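Local structure of arginase, mitochondrial (Medicago truncatula, 6VSS) at residues 270-284 with 312-324. The protein hydrolyses L-arginine to urea and L-ornithine, and agmatine to urea and putrescine, using two manganese ions in each subunit of a homohexamer. Sequence-based numbering, arbitrary orientation.
With MN (manganese (II) ion), chain I.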
loop_
_atom_site.group_PDB
_atom_site.type_symbol
_atom_site.label_atom_id
_atom_site.label_comp_id
_atom_site.label_asym_id
_atom_site.label_seq_id
_atom_site.Cartn_x
_atom_site.Cartn_y
_atom_site.Cartn_z
ATOM N N VAL B 270 -13.964 -15.994 7.351
ATOM C CA VAL B 270 -12.526 -15.585 7.280
ATOM C C VAL B 270 -12.223 -14.613 8.435
ATOM O O VAL B 270 -11.076 -14.627 8.896
ATOM C CB VAL B 270 -12.177 -14.959 5.917
ATOM C CG1 VAL B 270 -10.705 -14.506 5.860
ATOM C CG2 VAL B 270 -12.461 -15.933 4.786
ATOM N N ASP B 271 -13.211 -13.834 8.905
ATOM C CA ASP B 271 -12.983 -12.868 10.023
ATOM C C ASP B 271 -12.861 -13.598 11.350
ATOM O O ASP B 271 -12.411 -12.890 12.255
ATOM C CB ASP B 271 -13.947 -11.691 10.152
ATOM C CG ASP B 271 -15.350 -12.000 10.619
ATOM O OD1 ASP B 271 -15.618 -13.045 11.169
ATOM O OD2 ASP B 271 -16.169 -11.189 10.342
ATOM N N SER B 272 -13.020 -14.927 11.423
ATOM C CA SER B 272 -12.569 -15.743 12.576
ATOM C C SER B 272 -11.069 -15.537 12.816
ATOM O O SER B 272 -10.642 -15.495 13.975
ATOM C CB SER B 272 -12.885 -17.204 12.440
ATOM O OG SER B 272 -12.234 -17.805 11.332
ATOM N N LEU B 273 -10.303 -15.352 11.762
ATOM C CA LEU B 273 -8.832 -15.216 11.880
ATOM C C LEU B 273 -8.479 -13.806 12.297
ATOM O O LEU B 273 -9.223 -12.846 11.958
ATOM C CB LEU B 273 -8.185 -15.510 10.539
ATOM C CG LEU B 273 -8.265 -16.960 10.088
ATOM C CD1 LEU B 273 -7.976 -17.072 8.597
ATOM C CD2 LEU B 273 -7.291 -17.798 10.881
ATOM N N ASP B 274 -7.378 -13.691 13.038
ATOM C CA ASP B 274 -6.863 -12.372 13.431
ATOM C C ASP B 274 -6.686 -11.552 12.150
ATOM O O ASP B 274 -6.308 -12.042 11.081
ATOM C CB ASP B 274 -5.565 -12.477 14.195
ATOM C CG ASP B 274 -5.266 -11.165 14.891
ATOM O OD1 ASP B 274 -5.841 -10.897 15.955
ATOM O OD2 ASP B 274 -4.445 -10.419 14.357
ATOM N N PRO B 275 -7.020 -10.256 12.195
ATOM C CA PRO B 275 -6.802 -9.389 11.041
ATOM C C PRO B 275 -5.320 -9.272 10.623
ATOM O O PRO B 275 -5.126 -8.923 9.551
ATOM C CB PRO B 275 -7.291 -8.004 11.534
ATOM C CG PRO B 275 -8.240 -8.305 12.630
ATOM C CD PRO B 275 -7.735 -9.571 13.282
ATOM N N SER B 276 -4.335 -9.630 11.436
ATOM C CA SER B 276 -2.908 -9.655 11.018
ATOM C C SER B 276 -2.717 -10.739 9.942
ATOM O O SER B 276 -1.699 -10.695 9.210
ATOM C CB SER B 276 -2.019 -9.944 12.178
ATOM O OG SER B 276 -2.392 -11.190 12.794
ATOM N N ILE B 277 -3.563 -11.773 9.989
ATOM C CA ILE B 277 -3.543 -12.964 9.090
ATOM C C ILE B 277 -4.495 -12.730 7.901
ATOM O O ILE B 277 -4.163 -13.083 6.735
ATOM C CB ILE B 277 -3.934 -14.231 9.905
ATOM C CG1 ILE B 277 -3.086 -14.460 11.161
ATOM C CG2 ILE B 277 -3.878 -15.469 9.062
ATOM C CD1 ILE B 277 -1.626 -14.286 10.900
ATOM N N ALA B 278 -5.655 -12.180 8.178
ATOM C CA ALA B 278 -6.781 -12.063 7.237
ATOM C C ALA B 278 -7.232 -10.613 7.157
ATOM O O ALA B 278 -8.298 -10.312 7.630
ATOM C CB ALA B 278 -7.912 -12.961 7.665
ATOM N N PRO B 279 -6.421 -9.682 6.638
ATOM C CA PRO B 279 -6.839 -8.302 6.556
ATOM C C PRO B 279 -8.010 -8.075 5.589
ATOM O O PRO B 279 -8.740 -7.172 5.767
ATOM C CB PRO B 279 -5.579 -7.541 6.126
ATOM C CG PRO B 279 -4.670 -8.570 5.554
ATOM C CD PRO B 279 -5.080 -9.897 6.145
ATOM N N GLY B 280 -8.155 -8.963 4.618
ATOM C CA GLY B 280 -9.167 -8.859 3.565
ATOM C C GLY B 280 -10.529 -9.275 4.070
ATOM O O GLY B 280 -11.003 -10.279 3.609
ATOM N N VAL B 281 -11.108 -8.554 5.037
ATOM C CA VAL B 281 -12.497 -8.816 5.537
ATOM C C VAL B 281 -13.185 -7.474 5.771
ATOM O O VAL B 281 -12.458 -6.487 5.974
ATOM C CB VAL B 281 -12.484 -9.640 6.846
ATOM C CG1 VAL B 281 -11.889 -11.026 6.629
ATOM C CG2 VAL B 281 -11.750 -8.958 7.979
ATOM N N SER B 282 -14.508 -7.441 5.848
ATOM C CA SER B 282 -15.285 -6.232 6.206
ATOM C C SER B 282 -15.133 -5.856 7.701
ATOM O O SER B 282 -15.036 -4.653 7.986
ATOM C CB SER B 282 -16.755 -6.426 5.809
ATOM O OG SER B 282 -16.879 -6.527 4.389
ATOM N N HIS B 283 -15.066 -6.804 8.627
ATOM C CA HIS B 283 -15.136 -6.505 10.076
ATOM C C HIS B 283 -13.822 -6.925 10.704
ATOM O O HIS B 283 -13.750 -8.033 11.153
ATOM C CB HIS B 283 -16.333 -7.250 10.700
ATOM C CG HIS B 283 -17.604 -6.821 10.080
ATOM N ND1 HIS B 283 -18.301 -5.715 10.536
ATOM C CD2 HIS B 283 -18.260 -7.271 8.986
ATOM C CE1 HIS B 283 -19.370 -5.526 9.773
ATOM N NE2 HIS B 283 -19.365 -6.461 8.799
ATOM N N HIS B 284 -12.836 -6.059 10.768
ATOM C CA HIS B 284 -11.599 -6.336 11.536
ATOM C C HIS B 284 -11.943 -6.506 13.044
ATOM O O HIS B 284 -12.560 -5.610 13.602
ATOM C CB HIS B 284 -10.569 -5.254 11.292
ATOM C CG HIS B 284 -9.995 -5.261 9.939
ATOM N ND1 HIS B 284 -9.661 -4.097 9.282
ATOM C CD2 HIS B 284 -9.672 -6.255 9.100
ATOM C CE1 HIS B 284 -9.240 -4.375 8.077
ATOM N NE2 HIS B 284 -9.194 -5.688 7.953
ATOM N N GLU B 312 -16.993 -14.180 3.590
ATOM C CA GLU B 312 -16.621 -12.870 4.116
ATOM C C GLU B 312 -15.154 -12.570 3.716
ATOM O O GLU B 312 -14.663 -11.505 4.127
ATOM C CB GLU B 312 -16.809 -12.827 5.644
ATOM C CG GLU B 312 -18.257 -12.786 6.131
ATOM C CD GLU B 312 -19.053 -11.503 6.003
ATOM O OE1 GLU B 312 -20.324 -11.598 5.971
ATOM O OE2 GLU B 312 -18.442 -10.431 5.867
ATOM N N TYR B 313 -14.511 -13.328 2.802
ATOM C CA TYR B 313 -13.307 -12.785 2.121
ATOM C C TYR B 313 -13.778 -11.541 1.326
ATOM O O TYR B 313 -14.733 -11.651 0.557
ATOM C CB TYR B 313 -12.573 -13.769 1.201
ATOM C CG TYR B 313 -11.503 -13.105 0.374
ATOM C CD1 TYR B 313 -10.617 -12.201 0.938
ATOM C CD2 TYR B 313 -11.355 -13.365 -0.985
ATOM C CE1 TYR B 313 -9.617 -11.594 0.183
ATOM C CE2 TYR B 313 -10.395 -12.725 -1.761
ATOM C CZ TYR B 313 -9.498 -11.862 -1.170
ATOM O OH TYR B 313 -8.490 -11.275 -1.918
ATOM N N ASN B 314 -13.103 -10.399 1.528
ATOM C CA ASN B 314 -13.385 -9.106 0.852
ATOM C C ASN B 314 -12.111 -8.686 0.134
ATOM O O ASN B 314 -11.226 -8.050 0.706
ATOM C CB ASN B 314 -13.854 -8.098 1.914
ATOM C CG ASN B 314 -14.319 -6.792 1.301
ATOM O OD1 ASN B 314 -13.946 -6.493 0.167
ATOM N ND2 ASN B 314 -15.131 -6.029 2.040
ATOM N N PRO B 315 -11.992 -8.955 -1.173
ATOM C CA PRO B 315 -10.800 -8.576 -1.915
ATOM C C PRO B 315 -10.558 -7.063 -2.019
ATOM O O PRO B 315 -9.450 -6.663 -2.165
ATOM C CB PRO B 315 -11.016 -9.162 -3.323
ATOM C CG PRO B 315 -12.416 -9.671 -3.379
ATOM C CD PRO B 315 -12.991 -9.651 -1.986
ATOM N N GLN B 316 -11.588 -6.247 -1.871
ATOM C CA GLN B 316 -11.442 -4.765 -1.814
ATOM C C GLN B 316 -10.740 -4.349 -0.533
ATOM O O GLN B 316 -10.388 -3.223 -0.509
ATOM C CB GLN B 316 -12.773 -4.016 -1.802
ATOM C CG GLN B 316 -13.496 -4.155 -3.121
ATOM C CD GLN B 316 -14.762 -3.348 -3.258
ATOM O OE1 GLN B 316 -15.829 -3.804 -2.884
ATOM N NE2 GLN B 316 -14.674 -2.198 -3.916
ATOM N N ARG B 317 -10.635 -5.189 0.482
ATOM C CA ARG B 317 -9.951 -4.750 1.723
ATOM C C ARG B 317 -8.673 -5.562 1.936
ATOM O O ARG B 317 -8.086 -5.444 2.994
ATOM C CB ARG B 317 -10.907 -4.802 2.909
ATOM C CG ARG B 317 -12.205 -4.064 2.639
ATOM C CD ARG B 317 -12.751 -3.183 3.720
ATOM N NE ARG B 317 -12.512 -3.780 5.001
ATOM C CZ ARG B 317 -12.141 -3.117 6.071
ATOM N NH1 ARG B 317 -11.984 -1.809 6.030
ATOM N NH2 ARG B 317 -11.948 -3.766 7.192
ATOM N N ASP B 318 -8.267 -6.324 0.926
ATOM C CA ASP B 318 -7.066 -7.190 1.005
ATOM C C ASP B 318 -5.798 -6.349 0.799
ATOM O O ASP B 318 -5.889 -5.206 0.392
ATOM C CB ASP B 318 -7.158 -8.325 -0.014
ATOM C CG ASP B 318 -6.370 -9.580 0.322
ATOM O OD1 ASP B 318 -5.578 -9.534 1.245
ATOM O OD2 ASP B 318 -6.533 -10.548 -0.362
ATOM N N THR B 319 -4.634 -6.941 1.022
ATOM C CA THR B 319 -3.372 -6.222 0.741
ATOM C C THR B 319 -3.089 -6.282 -0.767
ATOM O O THR B 319 -3.716 -7.053 -1.493
ATOM C CB THR B 319 -2.193 -6.750 1.556
ATOM O OG1 THR B 319 -2.168 -8.145 1.327
ATOM C CG2 THR B 319 -2.318 -6.531 3.041
ATOM N N TYR B 320 -2.075 -5.559 -1.214
ATOM C CA TYR B 320 -1.777 -5.541 -2.664
ATOM C C TYR B 320 -1.378 -6.931 -3.176
ATOM O O TYR B 320 -1.727 -7.234 -4.283
ATOM C CB TYR B 320 -0.845 -4.379 -2.990
ATOM C CG TYR B 320 -0.613 -4.114 -4.451
ATOM C CD1 TYR B 320 -0.053 -5.067 -5.257
ATOM C CD2 TYR B 320 -1.011 -2.941 -5.052
ATOM C CE1 TYR B 320 0.278 -4.812 -6.575
ATOM C CE2 TYR B 320 -0.742 -2.685 -6.385
ATOM C CZ TYR B 320 -0.099 -3.625 -7.158
ATOM O OH TYR B 320 0.175 -3.389 -8.466
ATOM N N ASP B 321 -0.712 -7.748 -2.360
ATOM C CA ASP B 321 -0.263 -9.121 -2.716
ATOM C C ASP B 321 -1.415 -10.140 -2.665
ATOM O O ASP B 321 -1.183 -11.240 -3.023
ATOM C CB ASP B 321 0.885 -9.566 -1.812
ATOM C CG ASP B 321 0.588 -9.436 -0.326
ATOM O OD1 ASP B 321 -0.557 -9.589 0.062
ATOM O OD2 ASP B 321 1.511 -9.249 0.431
ATOM N N GLY B 322 -2.606 -9.767 -2.221
ATOM C CA GLY B 322 -3.737 -10.711 -2.169
ATOM C C GLY B 322 -3.538 -11.796 -1.127
ATOM O O GLY B 322 -3.999 -12.886 -1.355
ATOM N N ILE B 323 -2.883 -11.488 -0.011
ATOM C CA ILE B 323 -2.640 -12.522 1.039
ATOM C C ILE B 323 -3.958 -13.182 1.481
ATOM O O ILE B 323 -3.989 -14.373 1.593
ATOM C CB ILE B 323 -1.809 -11.965 2.217
ATOM C CG1 ILE B 323 -1.290 -13.068 3.136
ATOM C CG2 ILE B 323 -2.519 -10.878 2.991
ATOM C CD1 ILE B 323 -0.687 -14.237 2.422
ATOM N N THR B 324 -5.015 -12.423 1.663
ATOM C CA THR B 324 -6.267 -13.030 2.164
ATOM C C THR B 324 -6.874 -13.944 1.112
ATOM O O THR B 324 -7.502 -14.897 1.498
ATOM C CB THR B 324 -7.274 -12.026 2.700
ATOM O OG1 THR B 324 -6.507 -11.160 3.501
ATOM C CG2 THR B 324 -8.375 -12.625 3.534
HETATM MN MN MN I . -17.833 -12.542 10.971
HETATM O O HOH W 1 -16.057 -9.583 7.936
HETATM O O HOH W 2 -16.388 -9.360 4.605
HETATM O O HOH W 3 -19.995 -12.620 11.070
#
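Over one face of the His284 imidazole lies NH2 of Arg317, with the guanidinium plane turned 36° from the ring; at the ring's edge, His284 NE2 donates in plane to Pro279 O at 2.7 Å. The guanidinium has Ser282 O over one face and Val281 O at its edge, gripped side-on by Arg317 NE (2.9 Å) and NH2 (3.0 Å); bends in the arginine chain (chi2 -136°, chi3 -37°) turn that edge to the carbonyl. The Tyr313 ring has Pro315 N over one face and Thr324 O over the opposite one, both offset toward the rim, and Gly280 O near its plane. Gly280 O accepts a hydrogen bond from Asn314 N, while Gly280 N donates to Thr324 OG1. The His283 ring meets Glu312 OE2 and water 1 edge-on; its ND1 bonds Ser96 O of a neighbouring subunit. In this arginase fold, the loop after strand 264-269, bearing Asp271 of the metal-binding DxD motif, thus packs on the segment between strand 305-311 and helix 323-339. Asp271 chelates manganese through both oxygens. Water 2 joins Glu312 O and OE2 to Ser282 N. Water 1, bonded to His283 N, lies within reach of Asp271 OD2 and Glu312 OE2, 5.1 Å apart, so water, not direct contact, connects the metal ligand to Glu312, which probably binds substrate.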